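PDB 7D2W: PRESAN domain-containing protein from Plasmodium falciparum, which is of unknown function but carries an all-helical PRESAN domain of the PHIST type and may act by binding other proteins. Local coordinates for residues Ser129-Glu134 with Ile160-Lys165; Asn70-Lys75 with Ser154-Cys159; Ile115-Cys120 with Lys176-Gln181. All blocks are in the same frame, centred on the assembly; numbering follows the deposited sequence. Where two conformers were deposited one is given.

Contact 1 of 3, residues Ser129-Glu134 with Ile160-Lys165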
loop_
_atom_site.group_PDB
_atom_site.type_symbol
_atom_site.label_atom_id
_atom_site.label_comp_id
_atom_site.label_asym_id
_atom_site.label_seq_id
_atom_site.Cartn_x
_atom_site.Cartn_y
_atom_site.Cartn_z
ATOM N N SER A 129 -13.056 -10.146 -3.016
ATOM C CA SER A 129 -13.828 -10.782 -4.076
ATOM C C SER A 129 -14.597 -9.738 -4.883
ATOM O O SER A 129 -14.692 -9.849 -6.112
ATOM C CB SER A 129 -14.758 -11.852 -3.501
ATOM O OG SER A 129 -15.832 -11.230 -2.825
ATOM N N THR A 130 -15.111 -8.692 -4.228
ATOM C CA THR A 130 -15.803 -7.638 -4.963
ATOM C C THR A 130 -14.833 -6.851 -5.837
ATOM O O THR A 130 -15.173 -6.456 -6.961
ATOM C CB THR A 130 -16.529 -6.699 -4.000
ATOM O OG1 THR A 130 -17.455 -7.449 -3.205
ATOM C CG2 THR A 130 -17.279 -5.641 -4.778
ATOM N N LEU A 131 -13.610 -6.615 -5.343
ATOM C CA LEU A 131 -12.642 -5.902 -6.175
ATOM C C LEU A 131 -12.272 -6.725 -7.399
ATOM O O LEU A 131 -12.150 -6.186 -8.504
ATOM C CB LEU A 131 -11.384 -5.533 -5.376
ATOM C CG LEU A 131 -10.306 -4.749 -6.150
ATOM C CD1 LEU A 131 -10.839 -3.450 -6.779
ATOM C CD2 LEU A 131 -9.108 -4.428 -5.253
ATOM N N GLU A 132 -12.100 -8.042 -7.227
ATOM C CA GLU A 132 -11.747 -8.892 -8.360
ATOM C C GLU A 132 -12.816 -8.825 -9.450
ATOM O O GLU A 132 -12.505 -8.666 -10.637
ATOM C CB GLU A 132 -11.521 -10.328 -7.869
ATOM C CG GLU A 132 -11.068 -11.306 -8.932
ATOM C CD GLU A 132 -10.784 -12.686 -8.352
ATOM O OE1 GLU A 132 -9.871 -12.807 -7.495
ATOM O OE2 GLU A 132 -11.475 -13.642 -8.759
ATOM N N THR A 133 -14.091 -8.907 -9.060
ATOM C CA THR A 133 -15.179 -8.824 -10.029
ATOM C C THR A 133 -15.179 -7.480 -10.747
ATOM O O THR A 133 -15.325 -7.417 -11.973
ATOM C CB THR A 133 -16.527 -9.047 -9.332
ATOM O OG1 THR A 133 -16.563 -10.361 -8.772
ATOM C CG2 THR A 133 -17.673 -8.886 -10.318
ATOM N N GLU A 134 -15.034 -6.389 -9.990
ATOM C CA GLU A 134 -15.041 -5.056 -10.587
ATOM C C GLU A 134 -13.878 -4.876 -11.559
ATOM O O GLU A 134 -14.056 -4.342 -12.659
ATOM C CB GLU A 134 -14.989 -3.998 -9.486
ATOM C CG GLU A 134 -14.780 -2.580 -10.003
ATOM C CD GLU A 134 -13.965 -1.723 -9.046
ATOM O OE1 GLU A 134 -14.423 -1.501 -7.902
ATOM O OE2 GLU A 134 -12.861 -1.280 -9.436
ATOM N N ILE A 160 -3.187 -4.293 -10.078
ATOM C CA ILE A 160 -2.369 -4.941 -9.060
ATOM C C ILE A 160 -2.022 -3.949 -7.956
ATOM O O ILE A 160 -2.113 -4.275 -6.763
ATOM C CB ILE A 160 -1.129 -5.573 -9.721
ATOM C CG1 ILE A 160 -1.585 -6.742 -10.604
ATOM C CG2 ILE A 160 -0.113 -6.085 -8.658
ATOM C CD1 ILE A 160 -0.486 -7.253 -11.533
ATOM N N ASP A 161 -1.665 -2.711 -8.328
ATOM C CA ASP A 161 -1.415 -1.675 -7.320
ATOM C C ASP A 161 -2.642 -1.449 -6.445
ATOM O O ASP A 161 -2.524 -1.237 -5.234
ATOM C CB ASP A 161 -1.050 -0.339 -7.976
ATOM C CG ASP A 161 0.246 -0.378 -8.757
ATOM O OD1 ASP A 161 1.112 -1.227 -8.477
ATOM O OD2 ASP A 161 0.405 0.492 -9.645
ATOM N N GLU A 162 -3.826 -1.440 -7.057
ATOM C CA GLU A 162 -5.060 -1.237 -6.302
ATOM C C GLU A 162 -5.306 -2.378 -5.317
ATOM O O GLU A 162 -5.787 -2.150 -4.193
ATOM C CB GLU A 162 -6.238 -1.089 -7.267
ATOM C CG GLU A 162 -7.559 -0.755 -6.585
ATOM C CD GLU A 162 -8.691 -0.552 -7.575
ATOM O OE1 GLU A 162 -8.533 -0.941 -8.760
ATOM O OE2 GLU A 162 -9.734 0.005 -7.164
ATOM N N PHE A 163 -5.001 -3.615 -5.722
ATOM C CA PHE A 163 -5.093 -4.744 -4.794
ATOM C C PHE A 163 -4.067 -4.630 -3.672
ATOM O O PHE A 163 -4.349 -4.992 -2.522
ATOM C CB PHE A 163 -4.914 -6.071 -5.549
ATOM C CG PHE A 163 -6.171 -6.880 -5.610
ATOM C CD1 PHE A 163 -6.582 -7.614 -4.504
ATOM C CD2 PHE A 163 -6.973 -6.869 -6.750
ATOM C CE1 PHE A 163 -7.770 -8.338 -4.538
ATOM C CE2 PHE A 163 -8.168 -7.598 -6.796
ATOM C CZ PHE A 163 -8.568 -8.321 -5.691
ATOM N N ASP A 164 -2.859 -4.151 -3.987
ATOM C CA ASP A 164 -1.875 -3.951 -2.933
ATOM C C ASP A 164 -2.363 -2.912 -1.926
ATOM O O ASP A 164 -2.150 -3.067 -0.715
ATOM C CB ASP A 164 -0.534 -3.522 -3.523
ATOM C CG ASP A 164 0.169 -4.644 -4.265
ATOM O OD1 ASP A 164 -0.229 -5.835 -4.117
ATOM O OD2 ASP A 164 1.135 -4.323 -4.996
ATOM N N LYS A 165 -3.016 -1.854 -2.406
ATOM C CA LYS A 165 -3.541 -0.847 -1.485
ATOM C C LYS A 165 -4.679 -1.413 -0.651
ATOM O O LYS A 165 -4.771 -1.130 0.548
ATOM C CB LYS A 165 -4.002 0.405 -2.231
ATOM C CG LYS A 165 -4.845 1.356 -1.332
ATOM C CD LYS A 165 -4.471 2.814 -1.447
ATOM C CE LYS A 165 -5.291 3.682 -0.465
ATOM N NZ LYS A 165 -4.957 3.497 1.001
#
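Leu131 and Phe163 stand opposite each other, CA atoms 7.8 Å apart, where the two segments run antiparallel at 166° with their axes 11.2 Å apart. This is the pairing of helix 117-144 with helix 149-181, consecutive long helices of a four-helix bundle, and the CB bond of Leu131 points toward helix 149-181. Its CG is anti to the backbone N (chi1 -179°), and CD2 ends over one face of the Phe163 ring, 3.6 Å from the centroid and displaced toward the rim, a CH-pi contact. CG of Leu131 packs against CE2 of the same ring, the two side chains passing one another in opposite senses. Phe163 has chi1 of -111°, far from a staggered value, and its ring reaches across to the neighbouring helix; CZ comes within 3.9 Å of Glu132 N. Other neighbours of the ring are Val128 and Gln135 of helix 117-144, Cys79 of helix 65-93 and the ring of His167. The carboxylate of Glu132 forms a salt bridge with Arg80, so this residue also ties helix 117-144 to helix 65-93. Glu162 extends, with CG anti to its backbone N, and lays its carboxylate against the other methyl, CD1. Its OE1 is held by a hydrogen bond from Gln135. Glu134 crosses it at about a right angle, and its salt bridge to Arg138 would offset part of the repulsion between these like charges. The nearest carboxylate oxygens, Glu134 OE2 and Glu162 OE2, remain 4.1 Å apart.

Contact 2 of 3, residues Asn70-Lys75 with Ser154-Cys159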
loop_
_atom_site.group_PDB
_atom_site.type_symbol
_atom_site.label_atom_id
_atom_site.label_comp_id
_atom_site.label_asym_id
_atom_site.label_seq_id
_atom_site.Cartn_x
_atom_site.Cartn_y
_atom_site.Cartn_z
ATOM N N ASN A 70 -4.889 -14.983 -20.764
ATOM C CA ASN A 70 -3.852 -15.706 -20.036
ATOM C C ASN A 70 -3.113 -14.775 -19.071
ATOM O O ASN A 70 -2.903 -15.124 -17.909
ATOM C CB ASN A 70 -2.883 -16.328 -21.046
ATOM C CG ASN A 70 -1.868 -17.250 -20.409
ATOM O OD1 ASN A 70 -0.854 -16.802 -19.872
ATOM N ND2 ASN A 70 -2.119 -18.554 -20.491
ATOM N N ILE A 71 -2.731 -13.598 -19.557
ATOM C CA ILE A 71 -2.080 -12.607 -18.695
ATOM C C ILE A 71 -2.974 -12.249 -17.511
ATOM O O ILE A 71 -2.509 -12.171 -16.366
ATOM C CB ILE A 71 -1.709 -11.361 -19.523
ATOM C CG1 ILE A 71 -0.491 -11.650 -20.404
ATOM C CG2 ILE A 71 -1.464 -10.159 -18.629
ATOM C CD1 ILE A 71 -0.424 -10.769 -21.629
ATOM N N TRP A 72 -4.271 -12.033 -17.758
ATOM C CA TRP A 72 -5.186 -11.707 -16.664
ATOM C C TRP A 72 -5.277 -12.834 -15.626
ATOM O O TRP A 72 -5.397 -12.570 -14.424
ATOM C CB TRP A 72 -6.567 -11.379 -17.233
ATOM C CG TRP A 72 -7.526 -10.764 -16.252
ATOM C CD1 TRP A 72 -8.677 -11.326 -15.769
ATOM C CD2 TRP A 72 -7.427 -9.467 -15.641
ATOM N NE1 TRP A 72 -9.294 -10.457 -14.899
ATOM C CE2 TRP A 72 -8.553 -9.313 -14.807
ATOM C CE3 TRP A 72 -6.500 -8.419 -15.727
ATOM C CZ2 TRP A 72 -8.778 -8.162 -14.054
ATOM C CZ3 TRP A 72 -6.727 -7.268 -14.975
ATOM C CH2 TRP A 72 -7.865 -7.149 -14.162
ATOM N N ASN A 73 -5.233 -14.094 -16.065
ATOM C CA ASN A 73 -5.223 -15.189 -15.099
ATOM C C ASN A 73 -3.966 -15.147 -14.234
ATOM O O ASN A 73 -4.030 -15.416 -13.031
ATOM C CB ASN A 73 -5.338 -16.538 -15.817
ATOM C CG ASN A 73 -6.709 -16.750 -16.423
ATOM O OD1 ASN A 73 -7.687 -16.130 -15.998
ATOM N ND2 ASN A 73 -6.793 -17.632 -17.417
ATOM N N HIS A 74 -2.811 -14.820 -14.823
ATOM C CA HIS A 74 -1.609 -14.642 -14.013
ATOM C C HIS A 74 -1.764 -13.460 -13.050
ATOM O O HIS A 74 -1.273 -13.507 -11.917
ATOM C CB HIS A 74 -0.379 -14.438 -14.905
ATOM C CG HIS A 74 0.050 -15.668 -15.652
ATOM N ND1 HIS A 74 0.564 -16.789 -15.029
ATOM C CD2 HIS A 74 0.035 -15.947 -16.979
ATOM C CE1 HIS A 74 0.840 -17.707 -15.942
ATOM N NE2 HIS A 74 0.523 -17.224 -17.133
ATOM N N LYS A 75 -2.418 -12.383 -13.491
ATOM C CA LYS A 75 -2.714 -11.272 -12.583
ATOM C C LYS A 75 -3.561 -11.746 -11.405
ATOM O O LYS A 75 -3.268 -11.432 -10.245
ATOM C CB LYS A 75 -3.423 -10.145 -13.343
ATOM C CG LYS A 75 -3.897 -8.986 -12.438
ATOM C CD LYS A 75 -5.363 -9.147 -12.043
ATOM C CE LYS A 75 -5.866 -7.968 -11.194
ATOM N NZ LYS A 75 -7.241 -8.278 -10.699
ATOM N N SER A 154 -0.950 -0.499 -18.606
ATOM C CA SER A 154 -1.103 0.376 -17.450
ATOM C C SER A 154 -2.313 -0.030 -16.625
ATOM O O SER A 154 -2.272 0.018 -15.390
ATOM C CB SER A 154 -1.227 1.836 -17.898
ATOM O OG SER A 154 -0.113 2.203 -18.688
ATOM N N PHE A 155 -3.403 -0.429 -17.288
ATOM C CA PHE A 155 -4.587 -0.854 -16.550
ATOM C C PHE A 155 -4.271 -2.057 -15.663
ATOM O O PHE A 155 -4.626 -2.083 -14.476
ATOM C CB PHE A 155 -5.723 -1.170 -17.523
ATOM C CG PHE A 155 -6.841 -1.954 -16.905
ATOM C CD1 PHE A 155 -7.854 -1.313 -16.204
ATOM C CD2 PHE A 155 -6.862 -3.342 -17.005
ATOM C CE1 PHE A 155 -8.880 -2.037 -15.625
ATOM C CE2 PHE A 155 -7.872 -4.075 -16.428
ATOM C CZ PHE A 155 -8.898 -3.412 -15.734
ATOM N N ILE A 156 -3.585 -3.065 -16.219
ATOM C CA ILE A 156 -3.330 -4.278 -15.446
ATOM C C ILE A 156 -2.407 -3.975 -14.273
ATOM O O ILE A 156 -2.653 -4.420 -13.137
ATOM C CB ILE A 156 -2.757 -5.395 -16.345
ATOM C CG1 ILE A 156 -3.775 -5.817 -17.409
ATOM C CG2 ILE A 156 -2.362 -6.617 -15.489
ATOM C CD1 ILE A 156 -3.174 -6.751 -18.501
ATOM N N ARG A 157 -1.327 -3.216 -14.510
ATOM C CA ARG A 157 -0.423 -2.867 -13.416
ATOM C C ARG A 157 -1.147 -2.032 -12.364
ATOM O O ARG A 157 -0.950 -2.229 -11.160
ATOM C CB ARG A 157 0.818 -2.131 -13.949
ATOM C CG ARG A 157 1.879 -1.773 -12.867
ATOM C CD ARG A 157 3.344 -1.881 -13.364
ATOM N NE ARG A 157 4.322 -1.947 -12.268
ATOM C CZ ARG A 157 5.634 -2.095 -12.442
ATOM N NH1 ARG A 157 6.463 -2.157 -11.388
ATOM N NH2 ARG A 157 6.127 -2.199 -13.675
ATOM N N SER A 158 -2.031 -1.128 -12.796
ATOM C CA SER A 158 -2.776 -0.329 -11.822
ATOM C C SER A 158 -3.762 -1.175 -11.022
ATOM O O SER A 158 -4.000 -0.880 -9.848
ATOM C CB SER A 158 -3.497 0.836 -12.515
ATOM O OG SER A 158 -2.554 1.870 -12.746
ATOM N N CYS A 159 -4.336 -2.226 -11.623
ATOM C CA CYS A 159 -5.190 -3.135 -10.859
ATOM C C CYS A 159 -4.406 -3.860 -9.770
ATOM O O CYS A 159 -4.904 -4.055 -8.658
ATOM C CB CYS A 159 -5.842 -4.152 -11.792
ATOM S SG CYS A 159 -7.216 -3.447 -12.705
#
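Trp72 and Phe155 both carry CG anti to the backbone N (chi1 -168° in the tryptophan), and each ring reaches from the flank of its own helix toward the other. Trp72 CZ3 lies 3.7 Å from Phe155 CE2. The planes are nearly parallel, 19° apart, but slid so far that the centroids are 5.8 Å apart, leaving little of one ring over the other. Cys159 SG touches the two rings differently: it sits at the edge of the indole, 4.0 Å from Trp72 CH2, as a sulfur-aromatic contact, and over one face of the Phe155 ring, toward the rim. Ile156 CG1 approaches the same indole edge, near its plane. The two segments, on helix 65-93 and helix 149-181 of the four-helix bundle, run nearly parallel, their axes 11.1 Å apart, and the indole is shared with a third helix: Trp72 NE1 donates to Thr136, and its rings stack on Phe139, both of helix 117-144. Ile71 CG2 meets Ile156 CD1 at 3.8 Å, the side chains crossing at about a right angle, while Phe56 of helix 49-58 packs on both isoleucines. Lys75 bends at chi2 (-96°), which places CD over one face of the Trp72 ring. Its aliphatic chain also touches helix 149-181, CG against Ile156 CG2 and CE 3.9 Å from Cys159 CB. The buried ammonium, NZ, donates to Gln135 OE1, and Gln135 NE2 in turn donates to Cys159 O.

Contact 3 of 3, residues Ile115-Cys120 with Lys176-Gln181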
loop_
_atom_site.group_PDB
_atom_site.type_symbol
_atom_site.label_atom_id
_atom_site.label_comp_id
_atom_site.label_asym_id
_atom_site.label_seq_id
_atom_site.Cartn_x
_atom_site.Cartn_y
_atom_site.Cartn_z
ATOM N N ILE A 115 -14.545 -7.961 17.600
ATOM C CA ILE A 115 -14.459 -8.608 16.298
ATOM C C ILE A 115 -13.753 -9.950 16.429
ATOM O O ILE A 115 -12.747 -10.086 17.140
ATOM C CB ILE A 115 -13.758 -7.708 15.263
ATOM C CG1 ILE A 115 -13.963 -8.292 13.869
ATOM C CG2 ILE A 115 -12.279 -7.626 15.512
ATOM C CD1 ILE A 115 -15.364 -8.811 13.635
ATOM N N THR A 116 -14.307 -10.956 15.766
ATOM C CA THR A 116 -13.784 -12.307 15.786
ATOM C C THR A 116 -12.983 -12.576 14.518
ATOM O O THR A 116 -12.984 -11.788 13.563
ATOM C CB THR A 116 -14.920 -13.315 15.910
ATOM O OG1 THR A 116 -15.734 -13.259 14.730
ATOM C CG2 THR A 116 -15.766 -13.031 17.156
ATOM N N TRP A 117 -12.296 -13.721 14.508
ATOM C CA TRP A 117 -11.577 -14.087 13.295
ATOM C C TRP A 117 -12.545 -14.292 12.138
ATOM O O TRP A 117 -12.264 -13.882 11.006
ATOM C CB TRP A 117 -10.730 -15.350 13.502
ATOM C CG TRP A 117 -10.173 -15.759 12.177
ATOM C CD1 TRP A 117 -10.585 -16.800 11.387
ATOM C CD2 TRP A 117 -9.183 -15.059 11.433
ATOM N NE1 TRP A 117 -9.871 -16.810 10.218
ATOM C CE2 TRP A 117 -9.004 -15.750 10.219
ATOM C CE3 TRP A 117 -8.412 -13.920 11.681
ATOM C CZ2 TRP A 117 -8.085 -15.344 9.262
ATOM C CZ3 TRP A 117 -7.499 -13.521 10.732
ATOM C CH2 TRP A 117 -7.341 -14.227 9.536
ATOM N N GLN A 118 -13.693 -14.923 12.410
ATOM C CA GLN A 118 -14.699 -15.136 11.374
ATOM C C GLN A 118 -15.184 -13.811 10.791
ATOM O O GLN A 118 -15.447 -13.717 9.589
ATOM C CB GLN A 118 -15.870 -15.940 11.937
ATOM C CG GLN A 118 -15.695 -17.446 11.846
ATOM N N GLY A 119 -15.295 -12.772 11.620
ATOM C CA GLY A 119 -15.706 -11.473 11.104
ATOM C C GLY A 119 -14.648 -10.837 10.215
ATOM O O GLY A 119 -14.955 -10.312 9.135
ATOM N N CYS A 120 -13.389 -10.857 10.674
ATOM C CA CYS A 120 -12.279 -10.349 9.871
ATOM C C CYS A 120 -12.211 -11.067 8.531
ATOM O O CYS A 120 -12.062 -10.438 7.473
ATOM C CB CYS A 120 -10.961 -10.532 10.646
ATOM S SG CYS A 120 -9.457 -10.442 9.667
ATOM N N LYS A 176 -4.797 -2.701 14.045
ATOM C CA LYS A 176 -5.198 -1.828 15.139
ATOM C C LYS A 176 -6.202 -2.527 16.044
ATOM O O LYS A 176 -6.050 -2.522 17.271
ATOM C CB LYS A 176 -5.784 -0.529 14.589
ATOM C CG LYS A 176 -4.753 0.414 14.004
ATOM C CD LYS A 176 -5.356 1.771 13.663
ATOM C CE LYS A 176 -5.633 1.907 12.171
ATOM N NZ LYS A 176 -5.094 3.189 11.627
ATOM N N ILE A 177 -7.232 -3.141 15.453
ATOM C CA ILE A 177 -8.270 -3.790 16.253
ATOM C C ILE A 177 -7.679 -4.927 17.073
ATOM O O ILE A 177 -7.934 -5.039 18.276
ATOM C CB ILE A 177 -9.417 -4.294 15.360
ATOM C CG1 ILE A 177 -9.969 -3.169 14.501
ATOM C CG2 ILE A 177 -10.544 -4.845 16.213
ATOM C CD1 ILE A 177 -10.837 -3.680 13.380
ATOM N N PHE A 178 -6.906 -5.809 16.430
ATOM C CA PHE A 178 -6.397 -6.975 17.142
ATOM C C PHE A 178 -5.433 -6.570 18.255
ATOM O O PHE A 178 -5.484 -7.122 19.358
ATOM C CB PHE A 178 -5.725 -7.940 16.168
ATOM C CG PHE A 178 -6.690 -8.688 15.282
ATOM C CD1 PHE A 178 -8.016 -8.860 15.656
ATOM C CD2 PHE A 178 -6.263 -9.229 14.072
ATOM C CE1 PHE A 178 -8.901 -9.551 14.842
ATOM C CE2 PHE A 178 -7.144 -9.919 13.254
ATOM C CZ PHE A 178 -8.466 -10.078 13.642
ATOM N N SER A 179 -4.564 -5.592 17.996
ATOM C CA SER A 179 -3.625 -5.154 19.025
ATOM C C SER A 179 -4.353 -4.539 20.218
ATOM O O SER A 179 -3.948 -4.734 21.370
ATOM C CB SER A 179 -2.626 -4.162 18.432
ATOM O OG SER A 179 -2.043 -4.669 17.244
ATOM N N GLU A 180 -5.436 -3.799 19.963
ATOM C CA GLU A 180 -6.210 -3.212 21.050
ATOM C C GLU A 180 -6.983 -4.277 21.832
ATOM O O GLU A 180 -7.152 -4.155 23.053
ATOM C CB GLU A 180 -7.137 -2.141 20.467
ATOM C CG GLU A 180 -8.291 -1.673 21.346
ATOM C CD GLU A 180 -9.103 -0.563 20.681
ATOM O OE1 GLU A 180 -9.048 -0.442 19.434
ATOM O OE2 GLU A 180 -9.792 0.190 21.403
ATOM N N GLN A 181 -7.436 -5.340 21.156
ATOM C CA GLN A 181 -8.101 -6.433 21.856
ATOM C C GLN A 181 -7.142 -7.179 22.776
ATOM O O GLN A 181 -7.560 -7.682 23.828
ATOM C CB GLN A 181 -8.736 -7.394 20.845
ATOM C CG GLN A 181 -10.100 -6.936 20.354
ATOM C CD GLN A 181 -10.672 -7.816 19.258
ATOM O OE1 GLN A 181 -9.945 -8.516 18.552
ATOM N NE2 GLN A 181 -11.985 -7.768 19.099
#
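The start of helix 117-144 meets the last turns of helix 149-181 through Ile115, just ahead of the N-cap, which packs on Ile177, Phe178 and Gln181. Ile115 CG2 takes the crowded position between its backbone N and carbonyl carbon (chi1 -168° for CG1) and presses on Ile177 CG2 at 3.4 Å, closer than two methyl groups normally come. The same methyl reaches Phe178 CE1. Gln181 extends beyond CG, and its NE2 donates to a lone pair of Ile115 O at 3.1 Å, with an N-H...O angle of 156°. NE2 also donates to Pro113 O, its stronger partner, gripping the loop backbone at two carbonyls, while OE1 lies in plane at the edge of the Phe178 ring. Thr116 is the N-cap of helix 117-144 of the four-helix bundle: its OG1 accepts from Gly119 N at 3.2 Å. Cys120 CB touches Phe178 CZ at 3.9 Å, its SG standing obliquely to the ring, 5.2 Å from the centroid, as a sulfur-aromatic contact. Phe178 CZ also lies at the indole edge, 4.3 Å from Trp117 CE3. Leu90 of helix 65-93 packs on Trp117 and Cys120, and Ile93 on Phe178.

All three contacts lie on helix 149-181, which meets helix 117-144 in contacts 1 and 3 and helix 65-93 in contact 2. Contacts 1 and 2 adjoin, their centres 11 Å apart: Ile160 CG1 packs at 3.7 Å on Lys75 CG, and the side chain of Gln135 hydrogen-bonds to Glu162 of contact 1 and to Lys75 and Cys159 of contact 2. Contact 3 is separate, centred 22 Å from contact 1 and 32 Å from contact 2, on the opposite side of the chain's centre from contact 2. A bound mercury ion lies about 10 Å from the Ile177 side chain. The segments of all three also reach the second subunit; Asp161 pairs with Arg157 of that subunit.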